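Local coordinates for protein Non-atp dependent l-selective hydantoinase (Arthrobacter aurescens, PDB 1GKR) that hydrolyses the ring of 5-substituted hydantoins with two zinc ions per subunit, favouring aryl over alkyl derivatives, with an enantioselectivity that depends on the substrate, at residues A184-Q194 with A210-I221; H260-L268 with L301-D312. All coordinates share one frame; numbering follows the deposited sequence.

Contact 1. Residues A184-Q194 with A210-I221; sequences AENETIIQALQ and ASQPVFQENEAI
Glu185 OE2 is gripped by two amides: Gln216 NE2 donates to it at 2.9 Å on the anti side of the carboxylate, and Gln212 NE2 at 3.0 Å on the syn side, the latter over a bent path (N-H...O 134°). Its other oxygen, OE1, takes a hydrogen bond with the zinc ligand His183, so the two glutamines hold a second-shell carboxylate behind the metal site. Gln216 is used at both ends. Its OE1 accepts the backbone N of Asn186 at 2.8 Å, nearly along the C=O axis, while NE2 also donates to Pro213 O in its own segment. CG of Gln216 sits between backbone N and carbonyl carbon (chi1 61°), and the chain bends at chi2, turning the amide toward Glu185 and Asn186 N. Asn186, N-cap of helix 187-199, accepts Ile189 N through OD1 and donates ND2 to Glu219 OE1 at 2.9 Å, the nitrogen standing above the Glu219 carboxylate plane. Glu219 is also salt-bridged to Arg223, and Asn186 ND2 reaches Asp163 of the second subunit. The two helices belong to the metal-dependent hydrolase domain, whose TIM-barrel strand 179-182 leads into His183; segments 187-194 and 214-221 run nearly antiparallel (167°). Water 1 links Ala184 O to Glu217 OE2, a carboxylate also held by Ser241 and Arg289; water 2 donates to Gln194 OE1, Gln212 OE1 and Ser211 OG, itself bonded to Tyr208 O. Ala184 CB rests on Ala220 CB at 3.7 Å. Ile190 crosses Gln212 at a slant, CG2 and CD1 both against Gln212 CG, and Leu193 points CD1 at the Pro213 ring, 3.5 Å from Pro213 CD. Ile189 CG2 approaches Phe215 CZ obliquely, and the Phe215 ring also meets Phe167 of the second subunit.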
# COMPACT_ATOMS: atom_id res chain seq x y z
N ALA A 184 -5.20 -22.47 -7.21
CA ALA A 184 -5.70 -21.21 -7.71
C ALA A 184 -5.30 -20.77 -9.10
O ALA A 184 -4.19 -20.28 -9.31
CB ALA A 184 -5.38 -20.09 -6.72
N GLU A 185 -6.21 -20.94 -10.05
CA GLU A 185 -6.02 -20.49 -11.42
C GLU A 185 -7.39 -20.10 -11.93
O GLU A 185 -8.39 -20.45 -11.33
CB GLU A 185 -5.42 -21.58 -12.30
CG GLU A 185 -3.95 -21.83 -12.01
CD GLU A 185 -3.27 -22.60 -13.10
OE1 GLU A 185 -3.33 -23.85 -13.09
OE2 GLU A 185 -2.69 -21.94 -13.99
N ASN A 186 -7.44 -19.35 -13.02
CA ASN A 186 -8.73 -18.95 -13.56
C ASN A 186 -9.08 -19.88 -14.73
O ASN A 186 -8.54 -19.75 -15.83
CB ASN A 186 -8.70 -17.50 -14.02
CG ASN A 186 -10.07 -16.98 -14.32
OD1 ASN A 186 -10.79 -17.56 -15.13
ND2 ASN A 186 -10.46 -15.90 -13.66
N GLU A 187 -9.98 -20.81 -14.46
CA GLU A 187 -10.40 -21.79 -15.45
C GLU A 187 -10.81 -21.21 -16.79
O GLU A 187 -10.32 -21.61 -17.85
CB GLU A 187 -11.56 -22.61 -14.89
CG GLU A 187 -12.19 -23.53 -15.88
CD GLU A 187 -12.56 -24.86 -15.26
OE1 GLU A 187 -11.64 -25.67 -14.99
OE2 GLU A 187 -13.78 -25.09 -15.04
N THR A 188 -11.72 -20.26 -16.72
CA THR A 188 -12.28 -19.61 -17.89
C THR A 188 -11.32 -18.83 -18.76
O THR A 188 -11.48 -18.79 -19.98
CB THR A 188 -13.42 -18.72 -17.42
OG1 THR A 188 -14.64 -19.42 -17.62
CG2 THR A 188 -13.44 -17.45 -18.13
N ILE A 189 -10.33 -18.19 -18.15
CA ILE A 189 -9.34 -17.42 -18.90
C ILE A 189 -8.38 -18.38 -19.57
O ILE A 189 -7.97 -18.16 -20.70
CB ILE A 189 -8.57 -16.46 -17.98
CG1 ILE A 189 -9.48 -15.27 -17.62
CG2 ILE A 189 -7.28 -15.99 -18.65
CD1 ILE A 189 -8.96 -14.42 -16.50
N ILE A 190 -8.03 -19.45 -18.86
CA ILE A 190 -7.14 -20.43 -19.43
C ILE A 190 -7.77 -20.99 -20.70
O ILE A 190 -7.10 -21.13 -21.72
CB ILE A 190 -6.86 -21.56 -18.44
CG1 ILE A 190 -6.02 -21.02 -17.29
CG2 ILE A 190 -6.11 -22.68 -19.13
CD1 ILE A 190 -5.71 -22.03 -16.22
N GLN A 191 -9.06 -21.31 -20.65
CA GLN A 191 -9.74 -21.83 -21.83
C GLN A 191 -9.66 -20.84 -22.99
O GLN A 191 -9.32 -21.22 -24.11
CB GLN A 191 -11.20 -22.11 -21.54
CG GLN A 191 -11.45 -23.26 -20.61
CD GLN A 191 -12.92 -23.44 -20.32
OE1 GLN A 191 -13.30 -24.19 -19.42
NE2 GLN A 191 -13.78 -22.76 -21.09
N ALA A 192 -9.98 -19.58 -22.72
CA ALA A 192 -9.94 -18.56 -23.76
C ALA A 192 -8.55 -18.45 -24.36
O ALA A 192 -8.39 -18.43 -25.58
CB ALA A 192 -10.38 -17.22 -23.21
N LEU A 193 -7.54 -18.36 -23.50
CA LEU A 193 -6.18 -18.26 -24.00
C LEU A 193 -5.77 -19.51 -24.78
O LEU A 193 -5.06 -19.41 -25.78
CB LEU A 193 -5.23 -18.01 -22.84
CG LEU A 193 -5.42 -16.65 -22.18
CD1 LEU A 193 -4.52 -16.55 -20.97
CD2 LEU A 193 -5.10 -15.55 -23.18
N GLN A 194 -6.20 -20.69 -24.34
CA GLN A 194 -5.85 -21.91 -25.06
C GLN A 194 -6.31 -21.84 -26.49
O GLN A 194 -5.57 -22.19 -27.41
CB GLN A 194 -6.49 -23.12 -24.41
CG GLN A 194 -5.63 -23.83 -23.41
CD GLN A 194 -6.37 -24.92 -22.68
OE1 GLN A 194 -5.81 -25.62 -21.85
NE2 GLN A 194 -7.66 -25.07 -22.99
N ALA A 210 2.24 -19.84 -21.78
CA ALA A 210 1.50 -18.64 -22.14
C ALA A 210 0.00 -18.79 -22.02
O ALA A 210 -0.70 -17.80 -21.84
CB ALA A 210 1.85 -18.21 -23.54
N SER A 211 -0.49 -20.03 -22.11
CA SER A 211 -1.93 -20.27 -22.01
C SER A 211 -2.43 -20.19 -20.57
O SER A 211 -3.64 -20.09 -20.32
CB SER A 211 -2.29 -21.63 -22.64
OG SER A 211 -1.80 -22.72 -21.88
N GLN A 212 -1.51 -20.24 -19.61
CA GLN A 212 -1.86 -20.14 -18.20
C GLN A 212 -0.86 -19.18 -17.57
O GLN A 212 -0.13 -19.55 -16.67
CB GLN A 212 -1.77 -21.51 -17.53
CG GLN A 212 -2.57 -22.59 -18.25
CD GLN A 212 -2.66 -23.90 -17.48
OE1 GLN A 212 -3.02 -24.94 -18.05
NE2 GLN A 212 -2.35 -23.87 -16.20
N PRO A 213 -0.82 -17.93 -18.05
CA PRO A 213 0.08 -16.87 -17.58
C PRO A 213 -0.03 -16.53 -16.10
O PRO A 213 -0.99 -16.92 -15.44
CB PRO A 213 -0.26 -15.69 -18.48
CG PRO A 213 -1.69 -15.90 -18.78
CD PRO A 213 -1.77 -17.39 -19.04
N VAL A 214 0.95 -15.79 -15.59
CA VAL A 214 0.92 -15.43 -14.18
C VAL A 214 -0.25 -14.53 -13.82
O VAL A 214 -0.82 -14.66 -12.74
CB VAL A 214 2.24 -14.73 -13.70
CG1 VAL A 214 3.44 -15.48 -14.20
CG2 VAL A 214 2.27 -13.32 -14.18
N PHE A 215 -0.63 -13.63 -14.72
CA PHE A 215 -1.71 -12.71 -14.39
C PHE A 215 -2.99 -13.44 -14.02
O PHE A 215 -3.74 -12.97 -13.16
CB PHE A 215 -1.91 -11.69 -15.51
CG PHE A 215 -2.94 -12.07 -16.52
CD1 PHE A 215 -4.30 -11.95 -16.24
CD2 PHE A 215 -2.55 -12.50 -17.78
CE1 PHE A 215 -5.26 -12.25 -17.19
CE2 PHE A 215 -3.51 -12.82 -18.76
CZ PHE A 215 -4.87 -12.69 -18.46
N GLN A 216 -3.25 -14.60 -14.62
CA GLN A 216 -4.46 -15.32 -14.26
C GLN A 216 -4.24 -16.13 -12.98
O GLN A 216 -5.16 -16.28 -12.18
CB GLN A 216 -4.98 -16.20 -15.41
CG GLN A 216 -4.08 -17.31 -15.92
CD GLN A 216 -4.13 -18.54 -15.06
OE1 GLN A 216 -5.18 -18.91 -14.53
NE2 GLN A 216 -2.99 -19.21 -14.92
N GLU A 217 -3.02 -16.62 -12.77
CA GLU A 217 -2.76 -17.37 -11.55
C GLU A 217 -2.90 -16.40 -10.39
O GLU A 217 -3.51 -16.70 -9.36
CB GLU A 217 -1.33 -17.93 -11.53
CG GLU A 217 -0.95 -18.57 -10.20
CD GLU A 217 0.46 -19.12 -10.20
OE1 GLU A 217 1.30 -18.64 -10.97
OE2 GLU A 217 0.75 -20.03 -9.40
N ASN A 218 -2.34 -15.22 -10.56
CA ASN A 218 -2.40 -14.22 -9.52
C ASN A 218 -3.79 -13.66 -9.28
O ASN A 218 -4.11 -13.26 -8.17
CB ASN A 218 -1.38 -13.12 -9.82
CG ASN A 218 0.05 -13.61 -9.65
OD1 ASN A 218 1.00 -12.95 -10.09
ND2 ASN A 218 0.22 -14.76 -9.01
N GLU A 219 -4.62 -13.64 -10.31
CA GLU A 219 -5.98 -13.15 -10.13
C GLU A 219 -6.71 -14.13 -9.22
O GLU A 219 -7.43 -13.73 -8.30
CB GLU A 219 -6.68 -13.04 -11.48
CG GLU A 219 -8.12 -12.55 -11.43
CD GLU A 219 -9.11 -13.62 -10.96
OE1 GLU A 219 -8.99 -14.77 -11.43
OE2 GLU A 219 -10.01 -13.31 -10.13
N ALA A 220 -6.51 -15.42 -9.46
CA ALA A 220 -7.17 -16.44 -8.66
C ALA A 220 -6.70 -16.36 -7.21
O ALA A 220 -7.48 -16.53 -6.27
CB ALA A 220 -6.88 -17.82 -9.23
N ILE A 221 -5.41 -16.09 -7.02
CA ILE A 221 -4.90 -15.98 -5.67
C ILE A 221 -5.60 -14.81 -4.99
O ILE A 221 -6.07 -14.92 -3.85
CB ILE A 221 -3.37 -15.79 -5.69
CG1 ILE A 221 -2.69 -17.09 -6.13
CG2 ILE A 221 -2.88 -15.37 -4.33
CD1 ILE A 221 -1.18 -16.97 -6.37
O HOH W 1 -1.37 -20.49 -7.82
O HOH W 2 -3.35 -25.07 -20.90

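Contact 2. Residues H260-L268 with L301-D312; sequences HCESGPQYL and LENGLIDTLGSD. With ZN (zinc ion), chain F.
Glu262 lays CB and CG across the hydroxyl of Thr308, each 3.3 Å from Thr308 OG1, the two side chains sharing one face of a parallel strand pair. Their polar ends turn elsewhere: Glu262 OE1 bonds to His239 N and Thr308 OG1 to Glu59. Ser263 and Leu309 point to the other face; Leu309 CD1 curls back toward the Ser263 carbonyl, and Ser263 OG bonds to Val240 O. The strands are joined by a parallel ladder: Thr308 N donates to Cys261 O, Ser263 N to Thr308 O, and Gly310 N to Ser263 O, each at 3.0 Å. One residue before Thr308, Asp307 lengthens the ladder with its carboxylate: CG is anti to its own carbonyl carbon (chi1 -56°), and OD2 accepts Cys261 N at 2.7 Å through its anti lone pair, in a nearly straight bond of 169°. Its OD1 takes water 3, which lies in plane at the edge of the His260 ring and also contacts ND1; His260 NE2 pairs with Asp258. On the helical side, Leu268 CD1 packs on Leu301 CD1 at 3.8 Å, with Met345 of helix 341-350 touching both leucines. At the far end water 4 donates to Tyr267 OH and Asp312 OD2. Asp312 OD1 binds the zinc ion at 2.1 Å, while OD2 accepts water 5, itself 2.5 Å from the metal. His60 and His62 hold the same zinc, whose bridging ligand is the carboxylated Lys147. Neighbouring parallel strands with a metal-binding aspartate just beyond the end of the second are typical of the TIM-barrel core of amidohydrolases.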
# COMPACT_ATOMS: atom_id res chain seq x y z
N HIS A 260 -1.67 -18.90 3.91
CA HIS A 260 -0.28 -19.31 3.76
C HIS A 260 0.11 -19.68 2.36
O HIS A 260 -0.73 -20.06 1.54
CB HIS A 260 -0.03 -20.47 4.69
CG HIS A 260 -0.62 -20.25 6.04
ND1 HIS A 260 0.13 -19.80 7.10
CD2 HIS A 260 -1.90 -20.29 6.46
CE1 HIS A 260 -0.67 -19.57 8.13
NE2 HIS A 260 -1.91 -19.85 7.76
N CYS A 261 1.40 -19.62 2.08
CA CYS A 261 1.87 -19.92 0.75
C CYS A 261 2.70 -21.19 0.62
O CYS A 261 3.66 -21.42 1.36
CB CYS A 261 2.66 -18.74 0.25
SG CYS A 261 3.39 -19.04 -1.31
N GLU A 262 2.32 -22.02 -0.34
CA GLU A 262 3.05 -23.24 -0.59
C GLU A 262 3.67 -23.19 -1.97
O GLU A 262 3.07 -22.66 -2.91
CB GLU A 262 2.13 -24.47 -0.56
CG GLU A 262 2.88 -25.77 -0.86
CD GLU A 262 2.01 -26.86 -1.47
OE1 GLU A 262 1.61 -26.75 -2.65
OE2 GLU A 262 1.72 -27.83 -0.76
N SER A 263 4.89 -23.69 -2.09
CA SER A 263 5.52 -23.79 -3.39
C SER A 263 6.22 -25.13 -3.34
O SER A 263 6.07 -25.86 -2.36
CB SER A 263 6.51 -22.68 -3.66
OG SER A 263 6.85 -22.72 -5.03
N GLY A 264 6.97 -25.48 -4.37
CA GLY A 264 7.61 -26.78 -4.33
C GLY A 264 8.89 -26.85 -5.12
O GLY A 264 9.19 -25.98 -5.94
N PRO A 265 9.67 -27.91 -4.90
CA PRO A 265 10.94 -28.08 -5.59
C PRO A 265 10.89 -27.99 -7.11
O PRO A 265 11.89 -27.67 -7.73
CB PRO A 265 11.46 -29.42 -5.07
CG PRO A 265 10.24 -30.13 -4.60
CD PRO A 265 9.37 -29.06 -4.02
N GLN A 266 9.73 -28.26 -7.72
CA GLN A 266 9.61 -28.17 -9.18
C GLN A 266 9.73 -26.73 -9.65
O GLN A 266 10.23 -26.46 -10.74
CB GLN A 266 8.26 -28.68 -9.69
CG GLN A 266 7.57 -29.62 -8.79
CD GLN A 266 6.77 -28.91 -7.73
OE1 GLN A 266 5.58 -28.67 -7.89
NE2 GLN A 266 7.44 -28.56 -6.64
N TYR A 267 9.22 -25.81 -8.84
CA TYR A 267 9.24 -24.41 -9.21
C TYR A 267 10.55 -23.73 -8.86
O TYR A 267 10.91 -22.74 -9.48
CB TYR A 267 8.07 -23.69 -8.53
CG TYR A 267 6.74 -24.20 -9.00
CD1 TYR A 267 6.31 -23.97 -10.30
CD2 TYR A 267 5.93 -24.96 -8.16
CE1 TYR A 267 5.10 -24.48 -10.77
CE2 TYR A 267 4.72 -25.48 -8.61
CZ TYR A 267 4.31 -25.24 -9.91
OH TYR A 267 3.12 -25.75 -10.37
N LEU A 268 11.26 -24.28 -7.87
CA LEU A 268 12.54 -23.70 -7.46
C LEU A 268 13.72 -24.25 -8.26
O LEU A 268 14.65 -23.51 -8.57
CB LEU A 268 12.78 -23.95 -5.97
CG LEU A 268 11.82 -23.24 -5.02
CD1 LEU A 268 12.03 -23.72 -3.61
CD2 LEU A 268 12.05 -21.76 -5.10
N LEU A 301 12.18 -17.63 -0.46
CA LEU A 301 12.24 -18.86 0.31
C LEU A 301 13.11 -18.68 1.55
O LEU A 301 12.65 -18.85 2.67
CB LEU A 301 12.82 -19.99 -0.55
CG LEU A 301 12.42 -21.45 -0.29
CD1 LEU A 301 13.64 -22.32 -0.49
CD2 LEU A 301 11.87 -21.64 1.10
N GLU A 302 14.36 -18.30 1.34
CA GLU A 302 15.28 -18.11 2.45
C GLU A 302 14.82 -16.99 3.37
O GLU A 302 15.09 -17.02 4.57
CB GLU A 302 16.69 -17.82 1.94
CG GLU A 302 17.77 -17.59 3.01
CD GLU A 302 17.94 -18.74 4.02
OE1 GLU A 302 17.91 -19.93 3.61
OE2 GLU A 302 18.15 -18.45 5.22
N ASN A 303 14.10 -16.02 2.82
CA ASN A 303 13.64 -14.91 3.63
C ASN A 303 12.34 -15.10 4.39
O ASN A 303 11.91 -14.21 5.12
CB ASN A 303 13.58 -13.65 2.77
CG ASN A 303 14.96 -13.11 2.45
OD1 ASN A 303 15.79 -12.98 3.34
ND2 ASN A 303 15.20 -12.78 1.19
N GLY A 304 11.71 -16.25 4.23
CA GLY A 304 10.48 -16.49 4.97
C GLY A 304 9.14 -16.18 4.33
O GLY A 304 8.13 -16.28 5.01
N LEU A 305 9.11 -15.79 3.05
CA LEU A 305 7.83 -15.49 2.41
C LEU A 305 7.11 -16.75 1.92
O LEU A 305 5.92 -16.71 1.61
CB LEU A 305 8.02 -14.53 1.24
CG LEU A 305 8.22 -13.08 1.65
CD1 LEU A 305 9.52 -12.95 2.39
CD2 LEU A 305 8.21 -12.20 0.43
N ILE A 306 7.83 -17.85 1.83
CA ILE A 306 7.22 -19.09 1.40
C ILE A 306 7.05 -19.96 2.64
O ILE A 306 8.01 -20.39 3.24
CB ILE A 306 8.10 -19.76 0.36
CG1 ILE A 306 8.11 -18.87 -0.89
CG2 ILE A 306 7.61 -21.16 0.08
CD1 ILE A 306 8.82 -19.46 -2.07
N ASP A 307 5.80 -20.21 3.01
CA ASP A 307 5.50 -20.96 4.22
C ASP A 307 5.78 -22.46 4.22
O ASP A 307 6.29 -22.98 5.21
CB ASP A 307 4.05 -20.71 4.60
CG ASP A 307 3.77 -19.25 4.79
OD1 ASP A 307 4.32 -18.69 5.76
OD2 ASP A 307 3.03 -18.65 3.96
N THR A 308 5.43 -23.15 3.14
CA THR A 308 5.66 -24.58 3.08
C THR A 308 6.10 -25.03 1.70
O THR A 308 5.91 -24.35 0.70
CB THR A 308 4.39 -25.39 3.40
OG1 THR A 308 3.41 -25.14 2.38
CG2 THR A 308 3.81 -24.99 4.76
N LEU A 309 6.69 -26.22 1.66
CA LEU A 309 7.14 -26.81 0.42
C LEU A 309 6.43 -28.16 0.31
O LEU A 309 6.38 -28.93 1.27
CB LEU A 309 8.65 -26.98 0.45
CG LEU A 309 9.50 -26.16 -0.53
CD1 LEU A 309 8.93 -24.78 -0.71
CD2 LEU A 309 10.93 -26.09 -0.03
N GLY A 310 5.84 -28.42 -0.85
CA GLY A 310 5.14 -29.68 -1.07
C GLY A 310 5.59 -30.19 -2.42
O GLY A 310 5.78 -29.40 -3.33
N SER A 311 5.75 -31.50 -2.57
CA SER A 311 6.23 -32.03 -3.85
C SER A 311 5.22 -32.02 -4.99
O SER A 311 5.58 -31.75 -6.15
CB SER A 311 6.72 -33.46 -3.65
OG SER A 311 5.64 -34.28 -3.25
N ASP A 312 3.97 -32.29 -4.66
CA ASP A 312 2.91 -32.39 -5.66
C ASP A 312 3.27 -33.61 -6.55
O ASP A 312 3.08 -33.62 -7.77
CB ASP A 312 2.78 -31.12 -6.51
CG ASP A 312 1.49 -31.12 -7.33
OD1 ASP A 312 0.52 -31.78 -6.91
OD2 ASP A 312 1.44 -30.45 -8.38
ZN ZN F . -1.53 -31.22 -6.87
O HOH W 3 2.83 -19.48 8.17
O HOH W 4 3.00 -28.34 -9.58
O HOH W 5 -1.33 -30.43 -9.23

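Both contacts are buried, but contact 1 lies about 23 Å from the centre of the chain, on outer helices that meet a second subunit, while contact 2 lies about 9 Å from it and touches no other chain. Contact 1 joins two helices and the turns leading into them, mainly through side-chain amides and carboxylates; contact 2 joins strand to strand, mostly through backbone bonds. Their centres are 20 Å apart and their nearest atoms about 6 Å, without touching. They share the barrel's metal site from different shells: 260-268/301-312 supplies a zinc ligand, whereas 184-194/210-221 lies in the second shell of the other zinc.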